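PDB 7P18: 3-oxosteroid 1-dehydrogenase from Sterolibacterium denitrificans, which probably uses FAD to oxidise 3-oxosteroids to 3-oxo-Delta(1)-steroids, passing the electrons to an acceptor. Local coordinates for residues W319-V323 against A493-K499; F273-Q277 against N289-A294; S49-W54 against P537-L543. All coordinates share one frame. Numbering follows the deposited sequence.

Interaction 1 of 3, residues W319-V323 against A493-K499; sequences WAWWV and AGDIGTK. With FAD (flavin-adenine dinucleotide), chain C.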
loop_
_atom_site.group_PDB
_atom_site.type_symbol
_atom_site.label_atom_id
_atom_site.label_comp_id
_atom_site.label_asym_id
_atom_site.label_seq_id
_atom_site.Cartn_x
_atom_site.Cartn_y
_atom_site.Cartn_z
ATOM N N TRP A 319 -3.848 8.845 12.265
ATOM C CA TRP A 319 -4.339 7.921 11.209
ATOM C C TRP A 319 -3.202 7.062 10.648
ATOM O O TRP A 319 -2.076 7.558 10.424
ATOM C CB TRP A 319 -5.046 8.710 10.087
ATOM C CG TRP A 319 -6.478 8.968 10.430
ATOM C CD1 TRP A 319 -6.938 9.843 11.356
ATOM C CD2 TRP A 319 -7.623 8.232 9.995
ATOM N NE1 TRP A 319 -8.286 9.763 11.479
ATOM C CE2 TRP A 319 -8.742 8.791 10.643
ATOM C CE3 TRP A 319 -7.832 7.213 9.061
ATOM C CZ2 TRP A 319 -10.040 8.344 10.433
ATOM C CZ3 TRP A 319 -9.120 6.782 8.839
ATOM C CH2 TRP A 319 -10.204 7.333 9.509
ATOM N N ALA A 320 -3.504 5.797 10.361
ATOM C CA ALA A 320 -2.611 4.911 9.602
ATOM C C ALA A 320 -3.382 4.423 8.374
ATOM O O ALA A 320 -4.646 4.478 8.360
ATOM C CB ALA A 320 -2.100 3.756 10.446
ATOM N N TRP A 321 -2.641 3.921 7.414
ATOM C CA TRP A 321 -3.225 3.224 6.258
ATOM C C TRP A 321 -3.591 1.807 6.737
ATOM O O TRP A 321 -2.819 0.877 6.485
ATOM C CB TRP A 321 -2.270 3.229 5.076
ATOM C CG TRP A 321 -1.834 4.565 4.530
ATOM C CD1 TRP A 321 -0.580 5.087 4.571
ATOM C CD2 TRP A 321 -2.577 5.434 3.654
ATOM N NE1 TRP A 321 -0.500 6.244 3.827
ATOM C CE2 TRP A 321 -1.729 6.503 3.297
ATOM C CE3 TRP A 321 -3.891 5.459 3.219
ATOM C CZ2 TRP A 321 -2.138 7.518 2.433
ATOM C CZ3 TRP A 321 -4.311 6.465 2.382
ATOM C CH2 TRP A 321 -3.439 7.485 1.998
ATOM N N TRP A 322 -4.704 1.675 7.443
ATOM C CA TRP A 322 -5.075 0.382 8.097
ATOM C C TRP A 322 -5.213 -0.709 7.025
ATOM O O TRP A 322 -5.646 -0.428 5.859
ATOM C CB TRP A 322 -6.355 0.470 8.929
ATOM C CG TRP A 322 -6.421 1.619 9.878
ATOM C CD1 TRP A 322 -7.294 2.659 9.840
ATOM C CD2 TRP A 322 -5.593 1.815 11.050
ATOM N NE1 TRP A 322 -7.053 3.498 10.901
ATOM C CE2 TRP A 322 -5.989 3.035 11.622
ATOM C CE3 TRP A 322 -4.533 1.115 11.628
ATOM C CZ2 TRP A 322 -5.402 3.537 12.788
ATOM C CZ3 TRP A 322 -3.903 1.648 12.741
ATOM C CH2 TRP A 322 -4.358 2.831 13.328
ATOM N N VAL A 323 -4.845 -1.932 7.389
ATOM C CA VAL A 323 -5.261 -3.163 6.660
ATOM C C VAL A 323 -5.465 -4.257 7.707
ATOM O O VAL A 323 -4.623 -4.413 8.593
ATOM C CB VAL A 323 -4.264 -3.550 5.554
ATOM C CG1 VAL A 323 -2.893 -3.995 6.044
ATOM C CG2 VAL A 323 -4.827 -4.585 4.595
ATOM N N ALA A 493 -5.406 -5.341 13.620
ATOM C CA ALA A 493 -5.518 -3.970 13.034
ATOM C C ALA A 493 -4.155 -3.592 12.486
ATOM O O ALA A 493 -3.420 -2.857 13.193
ATOM C CB ALA A 493 -5.992 -2.984 14.089
ATOM N N GLY A 494 -3.794 -4.157 11.334
ATOM C CA GLY A 494 -2.534 -3.911 10.633
ATOM C C GLY A 494 -2.530 -2.584 9.875
ATOM O O GLY A 494 -3.483 -1.813 9.988
ATOM N N ASP A 495 -1.450 -2.348 9.156
ATOM C CA ASP A 495 -1.228 -1.127 8.369
ATOM C C ASP A 495 -0.244 -1.443 7.250
ATOM O O ASP A 495 0.502 -2.419 7.325
ATOM C CB ASP A 495 -0.717 0.015 9.264
ATOM C CG ASP A 495 0.679 -0.253 9.788
ATOM O OD1 ASP A 495 1.631 -0.219 8.978
ATOM O OD2 ASP A 495 0.757 -0.647 10.982
ATOM N N ILE A 496 -0.257 -0.597 6.238
ATOM C CA ILE A 496 0.729 -0.526 5.153
ATOM C C ILE A 496 1.522 0.777 5.275
ATOM O O ILE A 496 2.138 1.190 4.283
ATOM C CB ILE A 496 -0.004 -0.708 3.799
ATOM C CG1 ILE A 496 -1.020 0.399 3.497
ATOM C CG2 ILE A 496 -0.674 -2.077 3.799
ATOM C CD1 ILE A 496 -1.789 0.203 2.177
ATOM N N GLY A 497 1.614 1.325 6.476
ATOM C CA GLY A 497 2.300 2.610 6.735
ATOM C C GLY A 497 1.415 3.529 7.547
ATOM O O GLY A 497 0.211 3.313 7.578
ATOM N N THR A 498 2.001 4.562 8.170
ATOM C CA THR A 498 1.251 5.665 8.773
ATOM C C THR A 498 0.803 6.646 7.669
ATOM O O THR A 498 1.420 6.692 6.583
ATOM C CB THR A 498 2.091 6.278 9.902
ATOM O OG1 THR A 498 3.387 6.474 9.335
ATOM C CG2 THR A 498 2.142 5.327 11.079
ATOM N N LYS A 499 -0.253 7.386 7.937
ATOM C CA LYS A 499 -0.979 8.245 6.966
ATOM C C LYS A 499 -0.722 9.734 7.225
ATOM O O LYS A 499 -0.870 10.555 6.286
ATOM C CB LYS A 499 -2.476 7.956 7.111
ATOM C CG LYS A 499 -3.385 8.423 5.987
ATOM C CD LYS A 499 -4.870 8.229 6.292
ATOM C CE LYS A 499 -5.746 8.029 5.070
ATOM N NZ LYS A 499 -5.554 9.091 4.041
HETATM P PA FAD C . 8.614 3.531 1.383
HETATM O O1A FAD C . 8.187 2.945 0.086
HETATM O O2A FAD C . 8.530 2.553 2.524
HETATM O O5B FAD C . 10.097 4.055 1.196
HETATM C C5B FAD C . 10.755 4.704 2.317
HETATM C C4B FAD C . 12.209 4.343 2.275
HETATM O O4B FAD C . 12.938 5.237 3.159
HETATM C C3B FAD C . 12.556 2.909 2.728
HETATM O O3B FAD C . 13.389 2.257 1.775
HETATM C C2B FAD C . 13.252 3.120 4.075
HETATM O O2B FAD C . 14.123 2.053 4.423
HETATM C C1B FAD C . 13.886 4.498 3.884
HETATM N N9A FAD C . 14.218 5.199 5.126
HETATM C C8A FAD C . 13.571 5.173 6.329
HETATM N N7A FAD C . 14.215 5.855 7.271
HETATM C C5A FAD C . 15.320 6.390 6.620
HETATM C C6A FAD C . 16.381 7.212 7.057
HETATM N N6A FAD C . 16.555 7.611 8.322
HETATM N N1A FAD C . 17.313 7.555 6.142
HETATM C C2A FAD C . 17.167 7.120 4.888
HETATM N N3A FAD C . 16.257 6.285 4.378
HETATM C C4A FAD C . 15.334 5.980 5.308
HETATM N N1 FAD C . -0.197 1.726 -1.928
HETATM C C2 FAD C . -0.669 2.092 -3.141
HETATM O O2 FAD C . -0.964 3.278 -3.380
HETATM N N3 FAD C . -0.806 1.210 -4.136
HETATM C C4 FAD C . -0.750 -0.152 -3.926
HETATM O O4 FAD C . -0.778 -0.896 -4.901
HETATM C C4X FAD C . -0.291 -0.600 -2.658
HETATM N N5 FAD C . -0.184 -1.898 -2.426
HETATM C C5X FAD C . 0.337 -2.287 -1.214
HETATM C C6 FAD C . 0.553 -3.665 -0.974
HETATM C C7 FAD C . 1.201 -4.110 0.171
HETATM C C7M FAD C . 1.449 -5.587 0.393
HETATM C C8 FAD C . 1.700 -3.162 1.082
HETATM C C8M FAD C . 2.438 -3.616 2.329
HETATM C C9 FAD C . 1.423 -1.822 0.900
HETATM C C9A FAD C . 0.791 -1.345 -0.264
HETATM N N10 FAD C . 0.514 0.013 -0.486
HETATM C C10 FAD C . -0.008 0.436 -1.702
HETATM C "C1'" FAD C . 1.010 1.039 0.438
HETATM C "C2'" FAD C . 2.355 1.596 -0.079
HETATM O "O2'" FAD C . 3.315 0.569 -0.328
HETATM C "C3'" FAD C . 2.970 2.644 0.864
HETATM O "O3'" FAD C . 1.974 3.502 1.424
HETATM C "C4'" FAD C . 4.052 3.433 0.157
HETATM O "O4'" FAD C . 4.981 2.507 -0.390
HETATM C "C5'" FAD C . 4.771 4.428 1.042
HETATM O "O5'" FAD C . 5.819 4.997 0.235
HETATM P P FAD C . 6.943 5.899 0.906
HETATM O O1P FAD C . 7.806 6.239 -0.233
HETATM O O2P FAD C . 6.398 6.913 1.808
HETATM O O3P FAD C . 7.764 4.830 1.834
#

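Interaction 2 of 3, residues F273-Q277 against N289-A294; sequences FERNQ and NAAWSA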
loop_
_atom_site.group_PDB
_atom_site.type_symbol
_atom_site.label_atom_id
_atom_site.label_comp_id
_atom_site.label_asym_id
_atom_site.label_seq_id
_atom_site.Cartn_x
_atom_site.Cartn_y
_atom_site.Cartn_z
ATOM N N PHE A 273 6.119 6.118 10.252
ATOM C CA PHE A 273 6.658 5.756 11.598
ATOM C C PHE A 273 5.995 4.466 12.097
ATOM O O PHE A 273 6.067 4.219 13.313
ATOM C CB PHE A 273 6.465 6.945 12.550
ATOM C CG PHE A 273 5.058 7.363 12.866
ATOM C CD1 PHE A 273 4.355 6.804 13.910
ATOM C CD2 PHE A 273 4.449 8.389 12.163
ATOM C CE1 PHE A 273 3.094 7.238 14.237
ATOM C CE2 PHE A 273 3.177 8.811 12.494
ATOM C CZ PHE A 273 2.493 8.233 13.514
ATOM N N GLU A 274 5.431 3.640 11.203
ATOM C CA GLU A 274 4.661 2.415 11.579
ATOM C C GLU A 274 5.547 1.443 12.387
ATOM O O GLU A 274 4.971 0.688 13.175
ATOM C CB GLU A 274 4.026 1.688 10.384
ATOM C CG GLU A 274 4.991 1.238 9.306
ATOM C CD GLU A 274 5.436 2.250 8.253
ATOM O OE1 GLU A 274 5.052 3.449 8.394
ATOM O OE2 GLU A 274 6.174 1.847 7.327
ATOM N N ARG A 275 6.866 1.443 12.166
ATOM C CA ARG A 275 7.812 0.522 12.856
ATOM C C ARG A 275 8.387 1.124 14.148
ATOM O O ARG A 275 9.211 0.443 14.789
ATOM C CB ARG A 275 8.899 0.087 11.889
ATOM C CG ARG A 275 8.413 -0.873 10.818
ATOM C CD ARG A 275 8.138 -2.278 11.325
ATOM N NE ARG A 275 7.382 -3.140 10.395
ATOM C CZ ARG A 275 6.802 -4.294 10.735
ATOM N NH1 ARG A 275 6.905 -4.740 11.980
ATOM N NH2 ARG A 275 6.093 -4.986 9.852
ATOM N N ASN A 276 7.901 2.283 14.595
ATOM C CA ASN A 276 8.382 2.939 15.842
ATOM C C ASN A 276 7.270 2.855 16.875
ATOM O O ASN A 276 6.291 3.633 16.824
ATOM C CB ASN A 276 8.891 4.361 15.550
ATOM C CG ASN A 276 9.428 5.069 16.780
ATOM O OD1 ASN A 276 8.949 4.831 17.879
ATOM N ND2 ASN A 276 10.334 6.015 16.593
ATOM N N GLN A 277 7.374 1.882 17.804
ATOM C CA GLN A 277 6.285 1.615 18.775
ATOM C C GLN A 277 6.072 2.851 19.655
ATOM O O GLN A 277 4.923 3.144 20.030
ATOM C CB GLN A 277 6.602 0.349 19.597
ATOM C CG GLN A 277 5.531 0.034 20.609
ATOM C CD GLN A 277 4.310 -0.515 19.938
ATOM O OE1 GLN A 277 4.416 -1.151 18.898
ATOM N NE2 GLN A 277 3.183 -0.335 20.581
ATOM N N ASN A 289 0.282 -1.893 17.801
ATOM C CA ASN A 289 1.457 -2.770 17.809
ATOM C C ASN A 289 2.112 -2.764 16.448
ATOM O O ASN A 289 1.431 -3.117 15.457
ATOM C CB ASN A 289 1.051 -4.167 18.277
ATOM C CG ASN A 289 2.246 -4.958 18.729
ATOM O OD1 ASN A 289 3.282 -4.915 18.112
ATOM N ND2 ASN A 289 2.096 -5.683 19.830
ATOM N N ALA A 290 3.391 -2.377 16.408
ATOM C CA ALA A 290 4.194 -2.383 15.184
ATOM C C ALA A 290 4.200 -3.793 14.564
ATOM O O ALA A 290 4.287 -3.879 13.341
ATOM C CB ALA A 290 5.586 -1.885 15.464
ATOM N N ALA A 291 4.118 -4.866 15.372
ATOM C CA ALA A 291 4.177 -6.256 14.864
ATOM C C ALA A 291 3.021 -6.504 13.886
ATOM O O ALA A 291 3.130 -7.414 13.087
ATOM C CB ALA A 291 4.086 -7.246 16.028
ATOM N N TRP A 292 1.926 -5.749 13.989
ATOM C CA TRP A 292 0.731 -5.986 13.141
ATOM C C TRP A 292 0.934 -5.390 11.738
ATOM O O TRP A 292 0.094 -5.679 10.850
ATOM C CB TRP A 292 -0.507 -5.418 13.790
ATOM C CG TRP A 292 -0.808 -5.981 15.136
ATOM C CD1 TRP A 292 -0.332 -7.141 15.673
ATOM C CD2 TRP A 292 -1.620 -5.363 16.128
ATOM N NE1 TRP A 292 -0.813 -7.285 16.934
ATOM C CE2 TRP A 292 -1.581 -6.216 17.259
ATOM C CE3 TRP A 292 -2.335 -4.159 16.218
ATOM C CZ2 TRP A 292 -2.283 -5.926 18.410
ATOM C CZ3 TRP A 292 -3.053 -3.898 17.357
ATOM C CH2 TRP A 292 -3.019 -4.757 18.438
ATOM N N SER A 293 1.994 -4.616 11.529
ATOM C CA SER A 293 2.243 -3.933 10.246
ATOM C C SER A 293 2.591 -4.955 9.168
ATOM O O SER A 293 3.201 -5.978 9.494
ATOM C CB SER A 293 3.310 -2.869 10.387
ATOM O OG SER A 293 3.410 -2.086 9.182
ATOM N N ALA A 294 2.264 -4.618 7.907
ATOM C CA ALA A 294 2.590 -5.376 6.685
ATOM C C ALA A 294 3.845 -4.811 6.016
ATOM O O ALA A 294 4.235 -5.324 5.001
ATOM C CB ALA A 294 1.406 -5.319 5.747
HETATM O O HOH W 1 5.422 -7.201 11.674
#

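Interaction 3 of 3, residues S49-W54 against P537-L543; sequences SGGAVW and PGAGGTL. With FAD (flavin-adenine dinucleotide), chain C.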
loop_
_atom_site.group_PDB
_atom_site.type_symbol
_atom_site.label_atom_id
_atom_site.label_comp_id
_atom_site.label_asym_id
_atom_site.label_seq_id
_atom_site.Cartn_x
_atom_site.Cartn_y
_atom_site.Cartn_z
ATOM N N SER A 49 4.724 -3.618 -2.648
ATOM C CA SER A 49 3.340 -3.146 -2.816
ATOM C C SER A 49 2.747 -3.707 -4.098
ATOM O O SER A 49 3.465 -4.409 -4.821
ATOM C CB SER A 49 3.303 -1.628 -2.810
ATOM O OG SER A 49 3.738 -1.111 -4.042
ATOM N N GLY A 50 1.507 -3.340 -4.397
ATOM C CA GLY A 50 0.869 -3.627 -5.692
ATOM C C GLY A 50 1.368 -2.754 -6.811
ATOM O O GLY A 50 1.055 -3.061 -7.978
ATOM N N GLY A 51 2.085 -1.675 -6.489
ATOM C CA GLY A 51 2.652 -0.759 -7.476
ATOM C C GLY A 51 1.573 0.055 -8.174
ATOM O O GLY A 51 1.913 0.742 -9.147
ATOM N N ALA A 52 0.331 0.019 -7.697
ATOM C CA ALA A 52 -0.791 0.740 -8.320
ATOM C C ALA A 52 -0.702 2.222 -7.979
ATOM O O ALA A 52 -0.300 2.552 -6.847
ATOM C CB ALA A 52 -2.080 0.149 -7.863
ATOM N N VAL A 53 -1.094 3.078 -8.925
ATOM C CA VAL A 53 -1.208 4.557 -8.727
ATOM C C VAL A 53 -2.594 4.992 -9.198
ATOM O O VAL A 53 -3.096 4.482 -10.219
ATOM C CB VAL A 53 -0.085 5.332 -9.427
ATOM C CG1 VAL A 53 1.256 5.048 -8.792
ATOM C CG2 VAL A 53 -0.041 5.044 -10.930
ATOM N N TRP A 54 -3.235 5.875 -8.422
ATOM C CA TRP A 54 -4.620 6.309 -8.683
ATOM C C TRP A 54 -4.560 7.646 -9.431
ATOM O O TRP A 54 -4.238 8.666 -8.821
ATOM C CB TRP A 54 -5.414 6.401 -7.390
ATOM C CG TRP A 54 -6.853 6.720 -7.607
ATOM C CD1 TRP A 54 -7.827 5.859 -8.021
ATOM C CD2 TRP A 54 -7.503 7.980 -7.377
ATOM N NE1 TRP A 54 -9.030 6.484 -8.016
ATOM C CE2 TRP A 54 -8.862 7.797 -7.662
ATOM C CE3 TRP A 54 -7.067 9.242 -6.971
ATOM C CZ2 TRP A 54 -9.798 8.828 -7.574
ATOM C CZ3 TRP A 54 -7.992 10.257 -6.861
ATOM C CH2 TRP A 54 -9.336 10.057 -7.172
ATOM N N PRO A 537 -8.896 6.917 -1.939
ATOM C CA PRO A 537 -9.871 7.100 -3.023
ATOM C C PRO A 537 -10.079 5.890 -3.945
ATOM O O PRO A 537 -11.176 5.713 -4.498
ATOM C CB PRO A 537 -9.275 8.276 -3.799
ATOM C CG PRO A 537 -7.800 8.201 -3.533
ATOM C CD PRO A 537 -7.745 7.819 -2.064
ATOM N N GLY A 538 -9.031 5.093 -4.085
ATOM C CA GLY A 538 -8.966 3.940 -4.979
ATOM C C GLY A 538 -7.615 3.291 -4.882
ATOM O O GLY A 538 -6.696 3.876 -4.242
ATOM N N ALA A 539 -7.463 2.139 -5.511
ATOM C CA ALA A 539 -6.164 1.442 -5.550
ATOM C C ALA A 539 -5.112 2.381 -6.136
ATOM O O ALA A 539 -5.358 2.963 -7.229
ATOM C CB ALA A 539 -6.310 0.143 -6.306
ATOM N N GLY A 540 -4.032 2.615 -5.394
ATOM C CA GLY A 540 -3.009 3.620 -5.760
ATOM C C GLY A 540 -3.147 4.943 -5.061
ATOM O O GLY A 540 -2.427 5.888 -5.464
ATOM N N GLY A 541 -3.953 5.002 -4.012
ATOM C CA GLY A 541 -4.185 6.234 -3.252
ATOM C C GLY A 541 -3.055 6.592 -2.303
ATOM O O GLY A 541 -3.123 7.692 -1.772
ATOM N N THR A 542 -1.985 5.780 -2.146
ATOM C CA THR A 542 -0.764 6.201 -1.391
ATOM C C THR A 542 0.387 6.451 -2.386
ATOM O O THR A 542 1.124 7.409 -2.198
ATOM C CB THR A 542 -0.332 5.213 -0.272
ATOM O OG1 THR A 542 0.551 4.214 -0.760
ATOM C CG2 THR A 542 -1.519 4.514 0.329
ATOM N N LEU A 543 0.595 5.569 -3.343
ATOM C CA LEU A 543 1.706 5.700 -4.292
ATOM C C LEU A 543 1.456 6.799 -5.338
ATOM O O LEU A 543 2.451 7.417 -5.756
ATOM C CB LEU A 543 1.972 4.354 -4.948
ATOM C CG LEU A 543 2.554 3.274 -4.029
ATOM C CD1 LEU A 543 2.545 1.944 -4.778
ATOM C CD2 LEU A 543 3.985 3.595 -3.620
HETATM P PA FAD C . 8.614 3.531 1.383
HETATM O O1A FAD C . 8.187 2.945 0.086
HETATM O O2A FAD C . 8.530 2.553 2.524
HETATM O O5B FAD C . 10.097 4.055 1.196
HETATM C C5B FAD C . 10.755 4.704 2.317
HETATM C C4B FAD C . 12.209 4.343 2.275
HETATM O O4B FAD C . 12.938 5.237 3.159
HETATM C C3B FAD C . 12.556 2.909 2.728
HETATM O O3B FAD C . 13.389 2.257 1.775
HETATM C C2B FAD C . 13.252 3.120 4.075
HETATM O O2B FAD C . 14.123 2.053 4.423
HETATM C C1B FAD C . 13.886 4.498 3.884
HETATM N N9A FAD C . 14.218 5.199 5.126
HETATM C C8A FAD C . 13.571 5.173 6.329
HETATM N N7A FAD C . 14.215 5.855 7.271
HETATM C C5A FAD C . 15.320 6.390 6.620
HETATM C C6A FAD C . 16.381 7.212 7.057
HETATM N N6A FAD C . 16.555 7.611 8.322
HETATM N N1A FAD C . 17.313 7.555 6.142
HETATM C C2A FAD C . 17.167 7.120 4.888
HETATM N N3A FAD C . 16.257 6.285 4.378
HETATM C C4A FAD C . 15.334 5.980 5.308
HETATM N N1 FAD C . -0.197 1.726 -1.928
HETATM C C2 FAD C . -0.669 2.092 -3.141
HETATM O O2 FAD C . -0.964 3.278 -3.380
HETATM N N3 FAD C . -0.806 1.210 -4.136
HETATM C C4 FAD C . -0.750 -0.152 -3.926
HETATM O O4 FAD C . -0.778 -0.896 -4.901
HETATM C C4X FAD C . -0.291 -0.600 -2.658
HETATM N N5 FAD C . -0.184 -1.898 -2.426
HETATM C C5X FAD C . 0.337 -2.287 -1.214
HETATM C C6 FAD C . 0.553 -3.665 -0.974
HETATM C C7 FAD C . 1.201 -4.110 0.171
HETATM C C7M FAD C . 1.449 -5.587 0.393
HETATM C C8 FAD C . 1.700 -3.162 1.082
HETATM C C8M FAD C . 2.438 -3.616 2.329
HETATM C C9 FAD C . 1.423 -1.822 0.900
HETATM C C9A FAD C . 0.791 -1.345 -0.264
HETATM N N10 FAD C . 0.514 0.013 -0.486
HETATM C C10 FAD C . -0.008 0.436 -1.702
HETATM C "C1'" FAD C . 1.010 1.039 0.438
HETATM C "C2'" FAD C . 2.355 1.596 -0.079
HETATM O "O2'" FAD C . 3.315 0.569 -0.328
HETATM C "C3'" FAD C . 2.970 2.644 0.864
HETATM O "O3'" FAD C . 1.974 3.502 1.424
HETATM C "C4'" FAD C . 4.052 3.433 0.157
HETATM O "O4'" FAD C . 4.981 2.507 -0.390
HETATM C "C5'" FAD C . 4.771 4.428 1.042
HETATM O "O5'" FAD C . 5.819 4.997 0.235
HETATM P P FAD C . 6.943 5.899 0.906
HETATM O O1P FAD C . 7.806 6.239 -0.233
HETATM O O2P FAD C . 6.398 6.913 1.808
HETATM O O3P FAD C . 7.764 4.830 1.834
#

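Interaction 1 of 3, residues W319-V323 against A493-K499
W321 and K499 bury the most surface here. The lysine's aliphatic chain lies over one face of the indole, a CH-pi contact with K499 CG 3.7 Å from the centroid of the W321 six-membered ring. Beyond it the ammonium turns to the carbonyls of G533 and A535. Farther along the same chain, K499 CD lies 3.8 Å from W319 CB, while K499 N bonds W319 O (3.1 Å). W321 CB also meets I496 CG1 at 3.5 Å.

Strand 320-326 pairs here with strand 486-502 in an antiparallel sheet, and a beta bulge shifts the register by one between A320–T498 and W322–D495. W321, the centre of an inverse gamma turn, uses both polar backbone atoms across the strands: its N reaches G497 O at 2.9 Å and its O accepts from I496 N at 3.0 Å. G497, at phi 130°, calls for glycine. D495 OD1 accepts from G497 N (2.9 Å), an Asx turn at the corner of the chain, and also bonds S293 OG, while OD2 forms a salt bridge with R280.

V323, the next most covered residue, donates from its N to G494 O (2.9 Å) and sets CG1 3.7 Å from I496 CG2. I496 CD1 lies 3.4 Å from FAD C1' of the ribityl chain.

Interaction 2 of 3, residues F273-Q277 against N289-A294
An arginine whose CA-to-CB bond points away from the partner segment nevertheless supplies the largest buried area: R275 folds back so that its guanidinium lies with one face over A290 O and S293 CB. R275 NH1 is 3.1 Å from A290 O, at an angle too poor for a hydrogen bond; instead it donates to a water (2.9 Å) that bridges to A291 O (2.7 Å). R275 NH2 is bonded to T295 O, just past the segment.

A290 CB points into the contact and meets E274 O at 3.5 Å. E274 belongs to a type I turn, F273 to N276, leading into helix 277-283; its carboxylate bonds N299 of the FAD site, and A294 touches FAD itself. Q277 OE1 accepts from A290 N (3.0 Å), where N289 opens a short 3-10 segment with an Asx turn (A291 N to N289 OD1, 2.9 Å); Q277 NE2 bonds E281. The loops flanking helix 277-283 are thus joined largely by polar side chains meeting backbone groups, directly or through water.

Interaction 3 of 3, residues S49-W54 against P537-L543
W54 lays its indole over P537, the proline CB sitting 3.6 Å from the centroid of the W54 six-membered ring, almost on the ring normal: a CH-pi contact, with P537 CG also 3.7 Å from W54 CE3. The pair flanks the flavin site of this FAD-dependent oxidoreductase, where a glycine-rich loop before helix 543-559 meets the loop leading into strand 53-54.

The nearest CA atoms are those of V53 and G540, 3.6 Å apart. Such proximity requires glycine: a CB on G540 would run into the backbone of V53 and W54, and one on G538 would strike the W54 ring. The type II turn from G538 to G541 carries G540 past the strand, where W54 N donates to G540 O (3.1 Å) and G540 CA makes a CA-H...O contact with A52 O at 3.1 Å. G540 N also makes a hydrogen bond to O1 of the bound steroid, and A52 and A539 line that pocket too.

Both segments hold the pyrimidine end of the flavin. A52 N donates to FAD O4 at 3.1 Å. In return, FAD N3 donates to A52 O, also at 3.1 Å. L543 packs its CB 4.0 Å from V53 CG1 and directs its N to FAD O2 (2.8 Å). T542 N also reaches FAD O2, at 3.0 Å. The hydroxyl of T542 works in two directions: OG1 accepts from the ribityl FAD O3' at 2.7 Å and donates to FAD N1 at 2.8 Å.

In the fold
From the N terminus the chain meets S49-W54 first, but interaction 3 closes only at P537-L543, so its loop of 482 residues encloses both others. Within it interaction 2 closes a short loop around helix 277-283, just after strand 265-268 of the parallel Rossmann-type sheet. Interaction 1 follows in series, closing a loop of 169 residues and joining strand 320-326 to strand 486-502 of the antiparallel sheet. Interactions 1 and 2 touch, D495 OD1 lying 2.6 Å from S293 OG and D495 O 2.9 Å from A294 N. W321 CE2 packs 3.6 Å from T542 CG2, bringing interaction 1 against interaction 3, and both reach the FAD. Interactions 2 and 3 stay about 8 Å apart at their nearest atoms.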